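Side-chain contacts in amidohydrolase (Mycoplasma synoviae, PDB 3OVG), which hydrolyses phosphorylated furanose lactones such as D-xylono-1,4-lactone 5-phosphate, using two zinc ions bound in each subunit: residues K6-R9 with D14-V17; M97-H102 with V127-E132; G133-N138 with P142-S147. All coordinates share one frame; numbering follows the deposited sequence.

In the fold
The three contacts follow one another along the chain, and only contact 2 comes near the active site: there the side chain of Ser98 lies about 8 Å from that of the zinc ligand His28 and about 10 Å from a bound zinc ion. Contact 1, the N-terminal hairpin, has its centre about 16 Å from that of contact 2 and reaches it through a weak hydrogen bond from Arg9 NH1 to Ile130 O. Contact 3 lies farthest from the chain's centre (about 21 Å) and about 11 Å, centre to centre, from contact 2; Glu129 of the helix probably joins the two by accepting from the backbone N of Asp135. Contacts 1 and 3 do not touch.

Contact 1 (K6-R9 with D14-V17); sequences KFAR and DIPV
With its CG anti to the backbone N (chi1 173°) and its chain bent at CG-CD (chi3 -60°), Arg9 turns its guanidinium back alongside the carboxylate of Asp14, whose CG stands anti to its own carbonyl carbon. The two side chains run the same way and their planar ends are nearly coplanar. The grip is side-on and two-fold: NE of Arg9 gives its hydrogen to OD1 of Asp14 at 2.8 Å, and NH2 of Arg9 reaches OD2 of Asp14 at 3.0 Å. Each oxygen uses its syn lone pair, and both bonds are almost straight.

The same carboxylate also lies over one face of the Phe7 ring, with OD2 of Asp14 3.3 Å from CE1 of Phe7 and the two planes only 14° apart. Phe7 stacks in addition on Phe330.

These residues belong to an antiparallel beta hairpin at the N-terminus, strands 7-10 and 13-16. Ala8 and Ile15 form a hydrogen-bonded pair: the N of Ala8 lies 3.0 Å from the O of Ile15, and the N of Ile15 lies 2.9 Å from the O of Ala8. Beyond the last strand pair, the N of Val17 donates to the O of Lys6 at 3.1 Å, while CG1 of Val17 packs 3.6 Å from the carbonyl carbon of Phe7. The ammonium group of Lys6 (NZ) forms a salt bridge with Glu332.

Two nearly straight bonds fix the rotation of both charged groups, and the pairing of opposite charges probably favours the ionised form of Asp14 and polarises its carboxylate toward Arg9.

Contact 2 (M97-H102 with V127-E132); sequences MSTGFH and VAEIEE
Polar contact between Thr99 and Glu129 is a single hydrogen bond, in which OG1 of Thr99 donates to OE1 of Glu129 over 2.8 Å. The hydroxyl stands anti to the backbone N of Thr99 (chi1 -175°), which points it at the helix, and it meets the carboxylate on the anti lone pair of OE1, away from the other oxygen. The Glu129 chain bends at chi2 (-143°), bringing OE1 also within 3.2 Å of CB of Thr99. This oxygen has a stronger partner in Arg76, whose NH1 makes a salt bridge to it and also bonds to the O of Ser98. OE2 of Glu129 accepts from the backbone N of Asp135. The buried carboxylate is thus held at both oxygens, and the nearby arginine would probably favour its charged form. Within segment 97-102, OG of Ser98 donates to the O of Thr99 at 2.8 Å, in the carbonyl plane and on a lone pair.

In the TIM-barrel fold of the phosphotriesterase family, this contact joins the segment that follows strand 94-97 to the end of helix 119-131.

Apolar packing is supplied by the other branch of Thr99. Its CG2 meets CD1 of Ile130 at 3.9 Å and CG1 of Ile130 at about the same distance, the two side chains crossing at roughly a right angle. Ile130 also packs against Thr181 of helix 165-181, and Thr99 also touches Cys126 one turn earlier in its partner helix.

Contact 3 (G133-N138 with P142-S147); sequences GMDEYN and PVVKRS
Over one face of the Tyr137 ring lies Lys145, whose CB stands 4.0 Å from the ring centroid in a CH-pi contact. The ring edge meets the backbone of Val143, Tyr137 CD2 lying 3.3 Å from Val143 O, and CE2 of Tyr137 touches CG1 of Val143. The guanidinium of Arg146 carries CG1 of Val144 over the centre of one face. At its edge NH1 donates to the O of Gly133 at 2.9 Å, nearly straight on to that carbonyl, while NH2 bonds to the hydroxyl of Tyr139.

Asp135 opens a type I beta turn that runs to Asn138, and its carboxylate closes an Asx turn. OD1 of Asp135 takes the N of Tyr137 at 2.8 Å from one face of the carboxylate plane and the N of Lys145 at 2.9 Å from the opposite face. With CG anti to the backbone N (chi1 -180°), the carboxylate reaches across to the other segment, and its OD2 accepts from the N of Tyr139. The turn lies between helix 119-131 and strand 157-160, where Tyr137, Val143 and Val144 also pack against a second subunit.

Asp135 and Arg146 form a single backbone bridge, flanked by bonds from Ser147 N to Met134 O and from Glu136 N to Lys145 O, both 2.8 Å. The extended Lys145 chain turns at its last torsion (chi4 -56°) to set NZ 3.0 Å from OE1 of Glu136, a salt bridge in which NZ approaches from above the carboxylate plane. OE2 of Glu136 is linked through a water to OG of Ser147, which also bonds Ala149 N.

Contact 1 (K6-R9 with D14-V17)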
ATOM      1  N   LYS A   6     -12.859  16.673  48.963  1.00 27.10           N
ATOM      2  CA  LYS A   6     -12.939  15.956  47.711  1.00 26.79           C
ATOM      3  C   LYS A   6     -11.591  15.349  47.370  1.00 24.70           C
ATOM      4  O   LYS A   6     -10.565  15.936  47.694  1.00 21.90           O
ATOM      5  CB  LYS A   6     -13.384  16.926  46.611  1.00 28.54           C
ATOM      6  CG  LYS A   6     -14.825  17.408  46.786  1.00 30.01           C
ATOM      7  CD  LYS A   6     -15.702  16.229  47.194  1.00 35.79           C
ATOM      8  CE  LYS A   6     -17.208  16.532  47.205  1.00 47.00           C
ATOM      9  NZ  LYS A   6     -18.012  15.222  47.182  1.00 47.31           N
ATOM     10  N   PHE A   7     -11.593  14.170  46.745  1.00 20.10           N
ATOM     11  CA  PHE A   7     -10.339  13.549  46.358  1.00 19.71           C
ATOM     12  C   PHE A   7     -10.248  13.238  44.867  1.00 20.08           C
ATOM     13  O   PHE A   7     -11.266  13.181  44.167  1.00 20.09           O
ATOM     14  CB  PHE A   7     -10.103  12.278  47.173  1.00 20.89           C
ATOM     15  CG  PHE A   7     -11.029  11.152  46.821  1.00 22.33           C
ATOM     16  CD1 PHE A   7     -10.694  10.251  45.822  1.00 22.22           C
ATOM     17  CD2 PHE A   7     -12.246  11.007  47.485  1.00 22.35           C
ATOM     18  CE1 PHE A   7     -11.557   9.175  45.511  1.00 22.44           C
ATOM     19  CE2 PHE A   7     -13.107   9.967  47.182  1.00 21.05           C
ATOM     20  CZ  PHE A   7     -12.770   9.054  46.193  1.00 23.02           C
ATOM     21  N   ALA A   8      -9.019  13.057  44.394  1.00 18.99           N
ATOM     22  CA  ALA A   8      -8.752  12.456  43.091  1.00 18.43           C
ATOM     23  C   ALA A   8      -8.071  11.123  43.369  1.00 17.95           C
ATOM     24  O   ALA A   8      -7.416  10.944  44.396  1.00 17.05           O
ATOM     25  CB  ALA A   8      -7.859  13.350  42.257  1.00 16.92           C
ATOM     26  N   ARG A   9      -8.197  10.191  42.448  1.00 17.15           N
ATOM     27  CA  ARG A   9      -7.661   8.858  42.703  1.00 17.44           C
ATOM     28  C   ARG A   9      -6.412   8.627  41.846  1.00 16.50           C
ATOM     29  O   ARG A   9      -6.537   8.401  40.646  1.00 17.27           O
ATOM     30  CB  ARG A   9      -8.732   7.802  42.392  1.00 17.16           C
ATOM     31  CG  ARG A   9      -8.232   6.365  42.470  1.00 15.66           C
ATOM     32  CD  ARG A   9      -9.372   5.432  42.846  1.00 19.08           C
ATOM     33  NE  ARG A   9      -9.945   5.774  44.146  1.00 19.02           N
ATOM     34  CZ  ARG A   9     -11.155   5.390  44.569  1.00 19.66           C
ATOM     35  NH1 ARG A   9     -11.954   4.655  43.803  1.00 16.56           N
ATOM     36  NH2 ARG A   9     -11.584   5.771  45.758  1.00 17.83           N
ATOM     37  N   ASP A  14      -5.538   7.947  46.890  1.00 19.25           N
ATOM     38  CA  ASP A  14      -6.421   9.082  46.794  1.00 18.37           C
ATOM     39  C   ASP A  14      -5.701  10.247  47.412  1.00 21.40           C
ATOM     40  O   ASP A  14      -5.038  10.088  48.434  1.00 21.58           O
ATOM     41  CB  ASP A  14      -7.719   8.789  47.540  1.00 19.14           C
ATOM     42  CG  ASP A  14      -8.556   7.721  46.840  1.00 21.26           C
ATOM     43  OD1 ASP A  14      -8.145   7.258  45.745  1.00 20.93           O
ATOM     44  OD2 ASP A  14      -9.616   7.332  47.371  1.00 21.17           O
ATOM     45  N   ILE A  15      -5.784  11.415  46.783  1.00 19.87           N
ATOM     46  CA  ILE A  15      -5.230  12.622  47.369  1.00 19.56           C
ATOM     47  C   ILE A  15      -6.280  13.719  47.428  1.00 20.28           C
ATOM     48  O   ILE A  15      -7.206  13.731  46.633  1.00 22.75           O
ATOM     49  CB  ILE A  15      -4.057  13.193  46.537  1.00 20.04           C
ATOM     50  CG1 ILE A  15      -4.553  13.639  45.164  1.00 18.50           C
ATOM     51  CG2 ILE A  15      -2.950  12.164  46.403  1.00 21.40           C
ATOM     52  CD1 ILE A  15      -3.453  14.213  44.302  1.00 21.82           C
ATOM     53  N   PRO A  16      -6.121  14.672  48.354  1.00 20.36           N
ATOM     54  CA  PRO A  16      -7.049  15.815  48.326  1.00 24.28           C
ATOM     55  C   PRO A  16      -6.903  16.541  46.996  1.00 22.65           C
ATOM     56  O   PRO A  16      -5.792  16.669  46.484  1.00 23.00           O
ATOM     57  CB  PRO A  16      -6.557  16.728  49.461  1.00 22.46           C
ATOM     58  CG  PRO A  16      -5.655  15.876  50.318  1.00 26.85           C
ATOM     59  CD  PRO A  16      -5.101  14.767  49.414  1.00 22.36           C
ATOM     60  N   VAL A  17      -7.997  17.047  46.446  1.00 23.38           N
ATOM     61  CA  VAL A  17      -7.888  17.698  45.147  1.00 22.27           C
ATOM     62  C   VAL A  17      -6.939  18.914  45.151  1.00 22.01           C
ATOM     63  O   VAL A  17      -6.409  19.288  44.117  1.00 21.56           O
ATOM     64  CB  VAL A  17      -9.269  18.077  44.572  1.00 22.53           C
ATOM     65  CG1 VAL A  17     -10.057  16.818  44.219  1.00 20.15           C
ATOM     66  CG2 VAL A  17     -10.029  18.996  45.551  1.00 23.29           C
TER

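Contact 2 (M97-H102 with V127-E132)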
HETATM    1  N   MSE A  97      -4.453   7.083  36.263  1.00 14.47           N
HETATM    2  CA  MSE A  97      -4.553   6.193  35.118  1.00 15.02           C
HETATM    3  C   MSE A  97      -6.015   5.908  34.794  1.00 17.60           C
HETATM    4  O   MSE A  97      -6.888   6.200  35.611  1.00 15.32           O
HETATM    5  CB  MSE A  97      -3.775   4.894  35.380  1.00 14.53           C
HETATM    6  CG  MSE A  97      -2.254   5.123  35.311  1.00 13.75           C
HETATM    7 SE   MSE A  97      -1.384   3.358  35.524  1.00 29.14          SE
HETATM    8  CE  MSE A  97      -1.557   2.652  33.683  1.00 17.06           C
ATOM      9  N   SER A  98      -6.269   5.286  33.634  1.00 15.37           N
ATOM     10  CA  SER A  98      -7.634   5.181  33.130  1.00 13.66           C
ATOM     11  C   SER A  98      -8.128   3.773  33.009  1.00 13.79           C
ATOM     12  O   SER A  98      -7.354   2.845  32.696  1.00 15.86           O
ATOM     13  CB  SER A  98      -7.741   5.848  31.770  1.00 13.55           C
ATOM     14  OG  SER A  98      -9.084   5.864  31.319  1.00 16.60           O
ATOM     15  N   THR A  99      -9.427   3.596  33.215  1.00 14.43           N
ATOM     16  CA  THR A  99     -10.048   2.353  32.746  1.00 13.76           C
ATOM     17  C   THR A  99     -10.918   2.621  31.484  1.00 14.89           C
ATOM     18  O   THR A  99     -10.776   3.642  30.830  1.00 14.46           O
ATOM     19  CB  THR A  99     -10.824   1.585  33.881  1.00 15.54           C
ATOM     20  OG1 THR A  99     -11.298   0.339  33.371  1.00 15.04           O
ATOM     21  CG2 THR A  99     -12.037   2.383  34.405  1.00 14.56           C
ATOM     22  N   GLY A 100     -11.758   1.685  31.088  1.00 14.31           N
ATOM     23  CA  GLY A 100     -12.605   1.923  29.933  1.00 14.77           C
ATOM     24  C   GLY A 100     -12.082   1.530  28.554  1.00 14.53           C
ATOM     25  O   GLY A 100     -11.328   0.582  28.401  1.00 14.97           O
ATOM     26  N   PHE A 101     -12.494   2.287  27.542  1.00 14.02           N
ATOM     27  CA  PHE A 101     -12.344   1.883  26.144  1.00 14.64           C
ATOM     28  C   PHE A 101     -11.922   3.013  25.226  1.00 17.08           C
ATOM     29  O   PHE A 101     -12.244   4.173  25.490  1.00 13.89           O
ATOM     30  CB  PHE A 101     -13.663   1.342  25.661  1.00 14.58           C
ATOM     31  CG  PHE A 101     -14.025   0.065  26.329  1.00 15.47           C
ATOM     32  CD1 PHE A 101     -13.532  -1.134  25.842  1.00 14.68           C
ATOM     33  CD2 PHE A 101     -14.770   0.066  27.483  1.00 14.27           C
ATOM     34  CE1 PHE A 101     -13.836  -2.327  26.470  1.00 15.59           C
ATOM     35  CE2 PHE A 101     -15.077  -1.143  28.130  1.00 16.96           C
ATOM     36  CZ  PHE A 101     -14.611  -2.321  27.620  1.00 14.60           C
ATOM     37  N   HIS A 102     -11.212   2.662  24.155  1.00 17.34           N
ATOM     38  CA  HIS A 102     -10.922   3.608  23.080  1.00 15.48           C
ATOM     39  C   HIS A 102     -12.067   3.589  22.056  1.00 17.50           C
ATOM     40  O   HIS A 102     -13.116   2.987  22.306  1.00 14.84           O
ATOM     41  CB  HIS A 102      -9.621   3.231  22.407  1.00 18.56           C
ATOM     42  CG  HIS A 102      -8.771   4.416  22.091  1.00 19.63           C
ATOM     43  ND1 HIS A 102      -9.245   5.496  21.377  1.00 21.05           N
ATOM     44  CD2 HIS A 102      -7.486   4.705  22.407  1.00 22.70           C
ATOM     45  CE1 HIS A 102      -8.286   6.398  21.263  1.00 24.26           C
ATOM     46  NE2 HIS A 102      -7.206   5.941  21.876  1.00 23.67           N
ATOM     47  N   VAL A 127     -15.666  -0.913  36.955  1.00 16.59           N
ATOM     48  CA  VAL A 127     -15.759  -0.615  38.392  1.00 19.07           C
ATOM     49  C   VAL A 127     -14.636  -1.260  39.224  1.00 16.47           C
ATOM     50  O   VAL A 127     -14.049  -0.600  40.076  1.00 19.58           O
ATOM     51  CB  VAL A 127     -17.106  -1.021  39.012  1.00 16.68           C
ATOM     52  CG1 VAL A 127     -17.121  -0.636  40.496  1.00 19.43           C
ATOM     53  CG2 VAL A 127     -18.257  -0.319  38.304  1.00 17.12           C
ATOM     54  N   ALA A 128     -14.338  -2.534  38.969  1.00 16.87           N
ATOM     55  CA  ALA A 128     -13.262  -3.231  39.678  1.00 16.05           C
ATOM     56  C   ALA A 128     -11.947  -2.475  39.530  1.00 17.38           C
ATOM     57  O   ALA A 128     -11.147  -2.407  40.462  1.00 18.72           O
ATOM     58  CB  ALA A 128     -13.107  -4.682  39.145  1.00 16.78           C
ATOM     59  N   GLU A 129     -11.698  -1.907  38.352  1.00 16.01           N
ATOM     60  CA  GLU A 129     -10.432  -1.198  38.161  1.00 16.65           C
ATOM     61  C   GLU A 129     -10.380   0.095  38.974  1.00 15.53           C
ATOM     62  O   GLU A 129      -9.328   0.466  39.472  1.00 15.80           O
ATOM     63  CB  GLU A 129     -10.157  -0.911  36.687  1.00 15.75           C
ATOM     64  CG  GLU A 129      -9.892  -2.170  35.867  1.00 16.20           C
ATOM     65  CD  GLU A 129      -8.825  -1.962  34.794  1.00 16.67           C
ATOM     66  OE1 GLU A 129      -8.973  -1.062  33.907  1.00 15.68           O
ATOM     67  OE2 GLU A 129      -7.838  -2.712  34.856  1.00 16.33           O
ATOM     68  N   ILE A 130     -11.510   0.783  39.072  1.00 17.20           N
ATOM     69  CA  ILE A 130     -11.630   2.007  39.877  1.00 17.84           C
ATOM     70  C   ILE A 130     -11.568   1.694  41.405  1.00 17.88           C
ATOM     71  O   ILE A 130     -10.930   2.412  42.173  1.00 18.94           O
ATOM     72  CB  ILE A 130     -12.960   2.739  39.547  1.00 17.52           C
ATOM     73  CG1 ILE A 130     -13.026   3.184  38.073  1.00 17.84           C
ATOM     74  CG2 ILE A 130     -13.152   3.946  40.432  1.00 19.33           C
ATOM     75  CD1 ILE A 130     -12.074   4.362  37.724  1.00 15.76           C
ATOM     76  N   GLU A 131     -12.212   0.603  41.834  1.00 18.31           N
ATOM     77  CA  GLU A 131     -12.415   0.337  43.261  1.00 18.99           C
ATOM     78  C   GLU A 131     -11.575  -0.791  43.880  1.00 20.26           C
ATOM     79  O   GLU A 131     -11.364  -0.800  45.089  1.00 21.36           O
ATOM     80  CB  GLU A 131     -13.924   0.149  43.592  1.00 21.57           C
ATOM     81  CG  GLU A 131     -14.754   1.402  43.238  1.00 23.11           C
ATOM     82  CD  GLU A 131     -16.188   1.371  43.745  1.00 25.18           C
ATOM     83  OE1 GLU A 131     -16.806   0.266  43.831  1.00 22.82           O
ATOM     84  OE2 GLU A 131     -16.699   2.484  44.010  1.00 21.94           O
ATOM     85  N   GLU A 132     -11.091  -1.731  43.087  1.00 17.77           N
ATOM     86  CA  GLU A 132     -10.237  -2.760  43.646  1.00 19.96           C
ATOM     87  C   GLU A 132      -8.786  -2.603  43.202  1.00 19.32           C
ATOM     88  O   GLU A 132      -7.873  -2.551  44.026  1.00 19.19           O
ATOM     89  CB  GLU A 132     -10.773  -4.138  43.273  1.00 19.68           C
ATOM     90  CG  GLU A 132     -12.120  -4.434  43.921  1.00 21.70           C
ATOM     91  CD  GLU A 132     -12.705  -5.729  43.405  1.00 26.01           C
ATOM     92  OE1 GLU A 132     -11.981  -6.742  43.429  1.00 27.04           O
ATOM     93  OE2 GLU A 132     -13.869  -5.730  42.963  1.00 28.42           O
TER

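Contact 3 (G133-N138 with P142-S147)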
ATOM      1  N   GLY A 133      -8.584  -2.540  41.892  1.00 17.15           N
ATOM      2  CA  GLY A 133      -7.248  -2.368  41.343  1.00 17.76           C
ATOM      3  C   GLY A 133      -7.239  -2.645  39.846  1.00 18.97           C
ATOM      4  O   GLY A 133      -7.999  -3.484  39.364  1.00 16.45           O
HETATM    5  N   MSE A 134      -6.378  -1.939  39.106  1.00 17.63           N
HETATM    6  CA  MSE A 134      -6.200  -2.244  37.693  1.00 15.89           C
HETATM    7  C   MSE A 134      -5.607  -3.627  37.459  1.00 16.12           C
HETATM    8  O   MSE A 134      -4.692  -4.045  38.155  1.00 17.82           O
HETATM    9  CB  MSE A 134      -5.323  -1.200  37.039  1.00 13.15           C
HETATM   10  CG  MSE A 134      -6.067   0.121  36.897  1.00 16.73           C
HETATM   11 SE   MSE A 134      -4.860   1.514  36.226  1.00 26.90          SE
HETATM   12  CE  MSE A 134      -3.766   1.681  37.878  1.00 15.72           C
ATOM     13  N   ASP A 135      -6.111  -4.320  36.454  1.00 13.61           N
ATOM     14  CA  ASP A 135      -5.485  -5.584  36.017  1.00 17.33           C
ATOM     15  C   ASP A 135      -4.086  -5.289  35.444  1.00 17.43           C
ATOM     16  O   ASP A 135      -3.933  -4.505  34.482  1.00 15.31           O
ATOM     17  CB  ASP A 135      -6.388  -6.288  34.974  1.00 15.55           C
ATOM     18  CG  ASP A 135      -5.809  -7.622  34.466  1.00 17.25           C
ATOM     19  OD1 ASP A 135      -4.877  -8.170  35.084  1.00 15.14           O
ATOM     20  OD2 ASP A 135      -6.296  -8.107  33.431  1.00 17.29           O
ATOM     21  N   GLU A 136      -3.059  -5.890  36.032  1.00 16.30           N
ATOM     22  CA  GLU A 136      -1.707  -5.752  35.483  1.00 16.18           C
ATOM     23  C   GLU A 136      -1.608  -6.349  34.093  1.00 17.16           C
ATOM     24  O   GLU A 136      -0.683  -6.017  33.362  1.00 15.23           O
ATOM     25  CB  GLU A 136      -0.653  -6.407  36.387  1.00 16.10           C
ATOM     26  CG  GLU A 136      -0.497  -5.703  37.726  1.00 17.45           C
ATOM     27  CD  GLU A 136       0.477  -6.415  38.665  1.00 20.19           C
ATOM     28  OE1 GLU A 136       0.950  -7.530  38.320  1.00 17.97           O
ATOM     29  OE2 GLU A 136       0.763  -5.840  39.745  1.00 17.82           O
ATOM     30  N   TYR A 137      -2.545  -7.248  33.745  1.00 16.76           N
ATOM     31  CA  TYR A 137      -2.594  -7.857  32.404  1.00 16.37           C
ATOM     32  C   TYR A 137      -3.543  -7.091  31.482  1.00 17.57           C
ATOM     33  O   TYR A 137      -3.811  -7.538  30.361  1.00 16.23           O
ATOM     34  CB  TYR A 137      -3.045  -9.309  32.456  1.00 17.92           C
ATOM     35  CG  TYR A 137      -2.192 -10.185  33.327  1.00 18.13           C
ATOM     36  CD1 TYR A 137      -0.843  -9.937  33.473  1.00 18.64           C
ATOM     37  CD2 TYR A 137      -2.735 -11.282  33.976  1.00 16.62           C
ATOM     38  CE1 TYR A 137      -0.042 -10.754  34.264  1.00 20.42           C
ATOM     39  CE2 TYR A 137      -1.947 -12.095  34.780  1.00 17.57           C
ATOM     40  CZ  TYR A 137      -0.612 -11.823  34.917  1.00 17.85           C
ATOM     41  OH  TYR A 137       0.173 -12.633  35.696  1.00 21.95           O
ATOM     42  N   ASN A 138      -4.057  -5.957  31.974  1.00 15.47           N
ATOM     43  CA  ASN A 138      -4.809  -4.991  31.151  1.00 16.82           C
ATOM     44  C   ASN A 138      -5.998  -5.563  30.400  1.00 15.76           C
ATOM     45  O   ASN A 138      -6.335  -5.093  29.331  1.00 15.88           O
ATOM     46  CB  ASN A 138      -3.897  -4.235  30.173  1.00 16.13           C
ATOM     47  CG  ASN A 138      -2.679  -3.649  30.866  1.00 16.46           C
ATOM     48  OD1 ASN A 138      -1.547  -4.132  30.674  1.00 20.70           O
ATOM     49  ND2 ASN A 138      -2.900  -2.666  31.718  1.00 14.64           N
ATOM     50  N   PRO A 142      -8.431 -13.966  29.748  1.00 15.77           N
ATOM     51  CA  PRO A 142      -9.252 -14.452  30.864  1.00 16.28           C
ATOM     52  C   PRO A 142      -8.516 -14.507  32.205  1.00 18.76           C
ATOM     53  O   PRO A 142      -9.146 -14.813  33.221  1.00 18.15           O
ATOM     54  CB  PRO A 142      -9.597 -15.886  30.435  1.00 19.35           C
ATOM     55  CG  PRO A 142      -8.415 -16.319  29.622  1.00 15.60           C
ATOM     56  CD  PRO A 142      -7.935 -15.070  28.899  1.00 13.96           C
ATOM     57  N   VAL A 143      -7.212 -14.239  32.214  1.00 15.86           N
ATOM     58  CA  VAL A 143      -6.464 -14.292  33.455  1.00 17.28           C
ATOM     59  C   VAL A 143      -6.305 -12.862  33.959  1.00 17.52           C
ATOM     60  O   VAL A 143      -5.829 -11.998  33.215  1.00 17.79           O
ATOM     61  CB  VAL A 143      -5.086 -14.935  33.231  1.00 15.55           C
ATOM     62  CG1 VAL A 143      -4.237 -14.897  34.493  1.00 19.21           C
ATOM     63  CG2 VAL A 143      -5.267 -16.352  32.773  1.00 18.85           C
ATOM     64  N   VAL A 144      -6.712 -12.606  35.199  1.00 16.99           N
ATOM     65  CA  VAL A 144      -6.641 -11.249  35.756  1.00 16.11           C
ATOM     66  C   VAL A 144      -5.716 -11.238  36.965  1.00 19.44           C
ATOM     67  O   VAL A 144      -5.782 -12.145  37.812  1.00 19.07           O
ATOM     68  CB  VAL A 144      -8.020 -10.725  36.167  1.00 17.72           C
ATOM     69  CG1 VAL A 144      -7.877  -9.440  36.988  1.00 17.57           C
ATOM     70  CG2 VAL A 144      -8.877 -10.474  34.915  1.00 17.18           C
ATOM     71  N   LYS A 145      -4.813 -10.256  37.036  1.00 18.08           N
ATOM     72  CA  LYS A 145      -3.967 -10.106  38.233  1.00 17.42           C
ATOM     73  C   LYS A 145      -3.956  -8.647  38.650  1.00 17.75           C
ATOM     74  O   LYS A 145      -3.262  -7.830  38.016  1.00 16.82           O
ATOM     75  CB  LYS A 145      -2.542 -10.586  37.952  1.00 18.48           C
ATOM     76  CG  LYS A 145      -1.537 -10.410  39.146  1.00 19.21           C
ATOM     77  CD  LYS A 145      -0.124 -10.937  38.760  1.00 21.32           C
ATOM     78  CE  LYS A 145       0.861 -10.912  39.967  1.00 23.30           C
ATOM     79  NZ  LYS A 145       0.926  -9.530  40.531  1.00 22.27           N
ATOM     80  N   ARG A 146      -4.679  -8.312  39.720  1.00 17.25           N
ATOM     81  CA  ARG A 146      -4.889  -6.891  40.072  1.00 16.49           C
ATOM     82  C   ARG A 146      -3.715  -6.231  40.800  1.00 18.75           C
ATOM     83  O   ARG A 146      -3.130  -6.812  41.702  1.00 19.88           O
ATOM     84  CB  ARG A 146      -6.190  -6.697  40.862  1.00 16.90           C
ATOM     85  CG  ARG A 146      -7.460  -7.276  40.144  1.00 17.72           C
ATOM     86  CD  ARG A 146      -8.788  -6.617  40.584  1.00 17.60           C
ATOM     87  NE  ARG A 146      -9.884  -7.134  39.751  1.00 16.08           N
ATOM     88  CZ  ARG A 146     -10.270  -6.595  38.602  1.00 18.00           C
ATOM     89  NH1 ARG A 146      -9.695  -5.470  38.160  1.00 17.61           N
ATOM     90  NH2 ARG A 146     -11.245  -7.165  37.905  1.00 16.43           N
ATOM     91  N   SER A 147      -3.371  -5.021  40.367  1.00 17.54           N
ATOM     92  CA  SER A 147      -2.446  -4.136  41.056  1.00 18.65           C
ATOM     93  C   SER A 147      -3.121  -3.574  42.299  1.00 19.51           C
ATOM     94  O   SER A 147      -4.351  -3.544  42.356  1.00 21.39           O
ATOM     95  CB  SER A 147      -2.146  -2.939  40.143  1.00 16.82           C
ATOM     96  OG  SER A 147      -1.078  -2.180  40.647  1.00 17.02           O
TER
HETATM   97  O   HOH W   1       1.388  -3.229  40.292  1.00 21.97           O